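Local coordinates for protein transcriptional regulator, MarR family (Bacillus cereus, PDB 4XRF) that probably binds DNA as a winged helix-turn-helix transcription factor of the MarR family and regulates transcription, at residues S48-L53 with R87-E92; Q19-E24 with A107-I112. All blocks are in the same frame, centred on the assembly; numbering follows the deposited sequence.

Contact 1: S48-L53 with R87-E92. With PO4 (phosphate ion), chain B; PO4 (phosphate ion), chain D.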
loop_
_atom_site.group_PDB
_atom_site.type_symbol
_atom_site.label_atom_id
_atom_site.label_comp_id
_atom_site.label_asym_id
_atom_site.label_seq_id
_atom_site.Cartn_x
_atom_site.Cartn_y
_atom_site.Cartn_z
ATOM N N SER A 48 3.963 -0.434 32.366
ATOM C CA SER A 48 2.972 0.640 32.344
ATOM C C SER A 48 1.559 0.115 32.071
ATOM O O SER A 48 1.396 -0.936 31.444
ATOM C CB SER A 48 3.349 1.666 31.259
ATOM O OG SER A 48 4.750 1.919 31.227
ATOM N N ARG A 49 0.548 0.860 32.523
ATOM C CA ARG A 49 -0.841 0.562 32.195
ATOM C C ARG A 49 -1.109 0.659 30.701
ATOM O O ARG A 49 -0.565 1.546 30.016
ATOM C CB ARG A 49 -1.808 1.490 32.949
ATOM C CG ARG A 49 -1.961 1.180 34.435
ATOM C CD ARG A 49 -2.971 2.128 35.089
ATOM N NE ARG A 49 -2.443 3.486 35.057
ATOM C CZ ARG A 49 -3.170 4.593 34.941
ATOM N NH1 ARG A 49 -4.500 4.540 34.819
ATOM N NH2 ARG A 49 -2.552 5.763 34.939
ATOM N N ALA A 50 -1.962 -0.243 30.210
ATOM C CA ALA A 50 -2.369 -0.252 28.800
ATOM C C ALA A 50 -3.103 1.049 28.470
ATOM O O ALA A 50 -2.959 1.584 27.392
ATOM C CB ALA A 50 -3.250 -1.463 28.493
ATOM N N THR A 51 -3.889 1.563 29.408
ATOM C CA THR A 51 -4.567 2.853 29.197
ATOM C C THR A 51 -3.582 4.032 29.038
ATOM O O THR A 51 -3.829 4.929 28.249
ATOM C CB THR A 51 -5.619 3.128 30.277
ATOM O OG1 THR A 51 -5.003 3.013 31.559
ATOM C CG2 THR A 51 -6.766 2.098 30.184
ATOM N N THR A 52 -2.462 4.011 29.758
ATOM C CA THR A 52 -1.411 5.018 29.594
ATOM C C THR A 52 -0.723 4.930 28.204
ATOM O O THR A 52 -0.436 5.953 27.573
ATOM C CB THR A 52 -0.358 4.912 30.717
ATOM O OG1 THR A 52 -0.991 5.065 31.997
ATOM C CG2 THR A 52 0.717 5.973 30.574
ATOM N N LEU A 53 -0.460 3.713 27.737
ATOM C CA LEU A 53 0.053 3.513 26.392
ATOM C C LEU A 53 -0.886 4.126 25.348
ATOM O O LEU A 53 -0.435 4.865 24.471
ATOM C CB LEU A 53 0.258 2.026 26.114
ATOM C CG LEU A 53 1.386 1.319 26.870
ATOM C CD1 LEU A 53 1.380 -0.168 26.519
ATOM C CD2 LEU A 53 2.744 1.939 26.549
ATOM N N ARG A 87 -9.182 -5.159 37.016
ATOM C CA ARG A 87 -9.413 -4.085 36.028
ATOM C C ARG A 87 -8.130 -3.402 35.550
ATOM O O ARG A 87 -8.108 -2.784 34.484
ATOM C CB ARG A 87 -10.382 -3.030 36.568
ATOM C CG ARG A 87 -11.817 -3.507 36.686
ATOM C CD ARG A 87 -12.706 -2.401 37.237
ATOM N NE ARG A 87 -12.185 -1.832 38.485
ATOM C CZ ARG A 87 -12.485 -2.269 39.712
ATOM N NH1 ARG A 87 -13.325 -3.282 39.894
ATOM N NH2 ARG A 87 -11.956 -1.673 40.773
ATOM N N VAL A 88 -7.059 -3.491 36.335
ATOM C CA VAL A 88 -5.810 -2.816 35.973
ATOM C C VAL A 88 -4.959 -3.758 35.127
ATOM O O VAL A 88 -4.461 -4.762 35.635
ATOM C CB VAL A 88 -5.016 -2.403 37.220
ATOM C CG1 VAL A 88 -3.746 -1.675 36.828
ATOM C CG2 VAL A 88 -5.883 -1.536 38.146
ATOM N N VAL A 89 -4.791 -3.403 33.852
ATOM C CA VAL A 89 -4.025 -4.187 32.870
ATOM C C VAL A 89 -2.650 -3.543 32.709
ATOM O O VAL A 89 -2.542 -2.374 32.296
ATOM C CB VAL A 89 -4.757 -4.221 31.506
ATOM C CG1 VAL A 89 -3.992 -5.059 30.476
ATOM C CG2 VAL A 89 -6.196 -4.712 31.653
ATOM N N ILE A 90 -1.611 -4.304 33.048
ATOM C CA ILE A 90 -0.234 -3.841 32.966
ATOM C C ILE A 90 0.523 -4.516 31.805
ATOM O O ILE A 90 0.454 -5.743 31.632
ATOM C CB ILE A 90 0.542 -4.119 34.268
ATOM C CG1 ILE A 90 -0.235 -3.648 35.505
ATOM C CG2 ILE A 90 1.943 -3.513 34.200
ATOM C CD1 ILE A 90 -0.437 -2.157 35.599
ATOM N N ILE A 91 1.251 -3.701 31.036
ATOM C CA ILE A 91 2.095 -4.176 29.947
ATOM C C ILE A 91 3.569 -3.976 30.317
ATOM O O ILE A 91 3.962 -2.933 30.854
ATOM C CB ILE A 91 1.781 -3.469 28.599
ATOM C CG1 ILE A 91 0.264 -3.373 28.348
ATOM C CG2 ILE A 91 2.508 -4.145 27.437
ATOM C CD1 ILE A 91 -0.484 -4.690 28.379
ATOM N N GLU A 92 4.373 -4.986 30.015
ATOM C CA GLU A 92 5.761 -5.022 30.419
ATOM C C GLU A 92 6.622 -5.610 29.306
ATOM O O GLU A 92 6.250 -6.601 28.699
ATOM C CB GLU A 92 5.884 -5.912 31.641
ATOM C CG GLU A 92 7.261 -5.904 32.251
ATOM C CD GLU A 92 7.292 -6.633 33.576
ATOM O OE1 GLU A 92 7.296 -7.887 33.580
ATOM O OE2 GLU A 92 7.306 -5.947 34.611
HETATM P P PO4 B . -10.030 1.045 39.199
HETATM O O1 PO4 B . -11.377 0.588 38.725
HETATM O O2 PO4 B . -9.948 1.383 40.663
HETATM O O3 PO4 B . -9.559 2.291 38.520
HETATM O O4 PO4 B . -9.122 -0.106 38.916
HETATM P P PO4 D . -6.597 7.430 34.559
HETATM O O1 PO4 D . -6.728 7.261 36.020
HETATM O O2 PO4 D . -7.815 8.176 33.997
HETATM O O3 PO4 D . -5.350 8.163 34.206
HETATM O O4 PO4 D . -6.582 6.030 33.869
HETATM O O HOH W 1 -4.684 -0.329 31.997
#
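Strand 48-49 pairs antiparallel with strand 89-93, on the edge of the small sheet of the winged helix fold. Ser48 and Ile91 form a hydrogen-bonded pair. Ile91 N gives a nearly straight bond to Ser48 O at 2.8 Å, in the carbonyl plane, and Ser48 N returns one to Ile91 O at 2.9 Å. The chain then turns into helix 50-57, with Arg49 at the N-cap position. Even so, Ala50 N still reaches back to Val89 O at 3.0 Å.

The tight part lies on the Ile91 side. CG1 of Ile91 stands anti to its carbonyl carbon (chi1 -45°) and meets Ala50 CB at 4.0 Å and Leu53 CD1 at 3.9 Å. Leu42 and Ile68 close over this apolar patch.

The Arg49 side is looser. The Arg49 and Ile90 side chains cross obliquely, with Arg49 CG 3.8 Å from Ile90 CD1. The Arg49 side chain bends at chi3, and Arg49 NH1 donates a hydrogen bond to phosphate O4 (2.7 Å). Water 1 donates to Val89 O. Beyond the paired part, Arg87 binds a second phosphate.

Backbone bonds thus fix the register, and Ile91 seats the strand against the helices. The phosphates, probably from the crystallisation liquor, may mimic a DNA backbone.

Contact 2: Q19-E24 with A107-I112. With DAO (lauric acid), chain F.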
loop_
_atom_site.group_PDB
_atom_site.type_symbol
_atom_site.label_atom_id
_atom_site.label_comp_id
_atom_site.label_asym_id
_atom_site.label_seq_id
_atom_site.Cartn_x
_atom_site.Cartn_y
_atom_site.Cartn_z
ATOM N N GLN A 19 6.657 5.272 2.619
ATOM C CA GLN A 19 6.173 3.889 2.666
ATOM C C GLN A 19 7.244 2.858 2.275
ATOM O O GLN A 19 7.364 1.802 2.900
ATOM C CB GLN A 19 4.970 3.753 1.743
ATOM C CG GLN A 19 4.121 2.529 1.990
ATOM C CD GLN A 19 2.722 2.706 1.446
ATOM O OE1 GLN A 19 1.971 3.577 1.895
ATOM N NE2 GLN A 19 2.364 1.887 0.466
ATOM N N THR A 20 8.004 3.166 1.232
ATOM C CA THR A 20 9.133 2.341 0.828
ATOM C C THR A 20 10.157 2.244 1.967
ATOM O O THR A 20 10.699 1.182 2.228
ATOM C CB THR A 20 9.818 2.945 -0.415
ATOM O OG1 THR A 20 8.816 3.256 -1.391
ATOM C CG2 THR A 20 10.865 1.989 -1.023
ATOM N N GLU A 21 10.418 3.364 2.633
ATOM C CA GLU A 21 11.422 3.388 3.685
ATOM C C GLU A 21 10.920 2.659 4.937
ATOM O O GLU A 21 11.695 2.034 5.649
ATOM C CB GLU A 21 11.847 4.829 4.015
ATOM C CG GLU A 21 12.263 5.699 2.822
ATOM C CD GLU A 21 13.478 5.193 2.080
ATOM O OE1 GLU A 21 14.179 4.301 2.602
ATOM O OE2 GLU A 21 13.743 5.694 0.959
ATOM N N LEU A 22 9.611 2.700 5.167
ATOM C CA LEU A 22 9.021 2.070 6.340
ATOM C C LEU A 22 8.939 0.565 6.143
ATOM O O LEU A 22 9.038 -0.192 7.106
ATOM C CB LEU A 22 7.633 2.663 6.656
ATOM C CG LEU A 22 7.476 3.807 7.672
ATOM C CD1 LEU A 22 8.784 4.387 8.188
ATOM C CD2 LEU A 22 6.608 4.916 7.101
ATOM N N LEU A 23 8.765 0.125 4.901
ATOM C CA LEU A 23 8.802 -1.313 4.625
ATOM C C LEU A 23 10.216 -1.860 4.874
ATOM O O LEU A 23 10.373 -2.943 5.437
ATOM C CB LEU A 23 8.305 -1.641 3.212
ATOM C CG LEU A 23 8.433 -3.098 2.724
ATOM C CD1 LEU A 23 7.702 -4.092 3.634
ATOM C CD2 LEU A 23 7.956 -3.227 1.283
ATOM N N GLU A 24 11.235 -1.101 4.474
ATOM C CA GLU A 24 12.622 -1.463 4.777
ATOM C C GLU A 24 12.808 -1.589 6.291
ATOM O O GLU A 24 13.402 -2.545 6.783
ATOM C CB GLU A 24 13.591 -0.423 4.204
ATOM C CG GLU A 24 15.067 -0.839 4.230
ATOM C CD GLU A 24 15.727 -0.646 5.598
ATOM O OE1 GLU A 24 15.168 0.074 6.456
ATOM O OE2 GLU A 24 16.819 -1.215 5.825
ATOM N N ALA A 107 19.251 -0.430 13.781
ATOM C CA ALA A 107 18.872 -0.801 12.416
ATOM C C ALA A 107 17.803 0.118 11.800
ATOM O O ALA A 107 17.149 -0.246 10.818
ATOM C CB ALA A 107 18.439 -2.263 12.368
ATOM N N ARG A 108 17.640 1.314 12.361
ATOM C CA ARG A 108 16.645 2.274 11.860
ATOM C C ARG A 108 16.972 2.729 10.438
ATOM O O ARG A 108 18.141 2.832 10.075
ATOM C CB ARG A 108 16.541 3.494 12.783
ATOM C CG ARG A 108 17.811 4.334 12.882
ATOM C CD ARG A 108 17.564 5.650 13.605
ATOM N NE ARG A 108 17.075 5.476 14.980
ATOM C CZ ARG A 108 15.809 5.637 15.364
ATOM N NH1 ARG A 108 14.871 5.969 14.482
ATOM N NH2 ARG A 108 15.473 5.466 16.635
ATOM N N ASN A 109 15.934 3.002 9.648
ATOM C CA ASN A 109 16.119 3.458 8.272
ATOM C C ASN A 109 16.845 4.811 8.242
ATOM O O ASN A 109 16.397 5.782 8.864
ATOM C CB ASN A 109 14.785 3.506 7.511
ATOM C CG ASN A 109 14.960 3.945 6.070
ATOM O OD1 ASN A 109 15.000 3.118 5.151
ATOM N ND2 ASN A 109 15.112 5.247 5.864
ATOM N N GLU A 110 17.970 4.851 7.530
ATOM C CA GLU A 110 18.858 6.022 7.515
ATOM C C GLU A 110 18.386 7.158 6.608
ATOM O O GLU A 110 18.749 8.317 6.823
ATOM C CB GLU A 110 20.307 5.622 7.165
ATOM C CG GLU A 110 21.059 4.948 8.311
ATOM C CD GLU A 110 21.329 5.882 9.491
ATOM O OE1 GLU A 110 22.166 6.803 9.342
ATOM O OE2 GLU A 110 20.716 5.690 10.572
ATOM N N HIS A 111 17.597 6.826 5.590
ATOM C CA HIS A 111 16.999 7.841 4.727
ATOM C C HIS A 111 16.014 8.721 5.521
ATOM O O HIS A 111 16.018 9.944 5.366
ATOM C CB HIS A 111 16.327 7.206 3.498
ATOM C CG HIS A 111 17.295 6.589 2.532
ATOM N ND1 HIS A 111 17.558 7.131 1.290
ATOM C CD2 HIS A 111 18.074 5.484 2.630
ATOM C CE1 HIS A 111 18.459 6.390 0.665
ATOM N NE2 HIS A 111 18.788 5.383 1.455
ATOM N N ILE A 112 15.194 8.099 6.376
ATOM C CA ILE A 112 14.237 8.827 7.224
ATOM C C ILE A 112 14.965 9.736 8.209
ATOM O O ILE A 112 14.559 10.884 8.406
ATOM C CB ILE A 112 13.245 7.894 7.954
ATOM C CG1 ILE A 112 12.311 7.228 6.946
ATOM C CG2 ILE A 112 12.388 8.681 8.955
ATOM C CD1 ILE A 112 11.545 6.046 7.501
HETATM O O1 DAO F . 7.463 -1.251 -3.727
HETATM O O2 DAO F . 9.017 -1.098 -2.191
HETATM C C1 DAO F . 7.856 -0.863 -2.603
HETATM C C2 DAO F . 6.913 -0.073 -1.709
HETATM C C3 DAO F . 5.443 -0.443 -1.920
HETATM C C4 DAO F . 4.880 -1.231 -0.736
HETATM C C5 DAO F . 4.782 -2.717 -1.064
HETATM C C6 DAO F . 3.750 -3.433 -0.199
HETATM C C7 DAO F . 3.618 -4.896 -0.617
HETATM C C8 DAO F . 2.161 -5.351 -0.698
HETATM C C9 DAO F . 2.060 -6.706 -1.396
HETATM C C10 DAO F . 0.636 -7.041 -1.829
HETATM C C11 DAO F . 0.387 -8.546 -1.769
HETATM C C12 DAO F . -0.615 -8.996 -2.811
HETATM O O HOH W 2 18.023 -0.450 8.211
#
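This is a helix-to-loop packing contact in the helical dimerisation part of the MarR fold. The N-terminal helix 4-29 meets the N-terminal end of helix 110-116, with the second subunit alongside. The centre is Asn109, at the N-cap position of helix 110-116. Its CG lies anti to the backbone N, which sends the amide towards helix 4-29, between Glu21 and Glu24. Glu21 bends at chi2, and its carboxylate plane stands 57° from the amide plane. Asn109 N is hydrogen-bonded to Gln25 OE1, one turn after Glu21.

At the Glu21 end, Glu21 OE1 approaches His111 CB at 3.7 Å. The carboxylate and imidazole planes are only 13° apart. Glu21 OE2 lies 4.1 Å from His111 ND1, too far for direct contact. At the Glu24 end, water 2 donates to Glu24 OE2 and to Ala107 O, each at 2.8 Å, and so bridges the segments.

The apolar end is tight. Leu22 and Ile112 cross at about a right angle, their CD1 atoms 3.3 Å apart, closer than usual for two carbons. Leu22 is strained, with chi2 nearly eclipsed (7°). Gln8 of the second subunit packs on both residues. Ile112 CD1 also touches Glu21 CB at 3.7 Å.

Two acidic side chains thus face a helix N-terminus. Its dipole would probably favour their ionised forms, and a protonated His111 might add a weak attraction to Glu21.

Contact 1 and contact 2 lie on opposite sides of the chain's centre. They are about 29 Å apart between centres and about 17 Å between nearest atoms, and they do not touch. Along the chain the order is 19-24, 48-53, 87-92, 107-112, so contact 1 is nested inside the loop that contact 2 closes. Contact 1 belongs to the three-stranded sheet and helix 50-57 of the winged helix part. Contact 2 lies in the region that meets the second subunit and the bound lauric acid. Contact 1 joins strand and helix within the winged helix part; contact 2 brings helices from before and after it in sequence together.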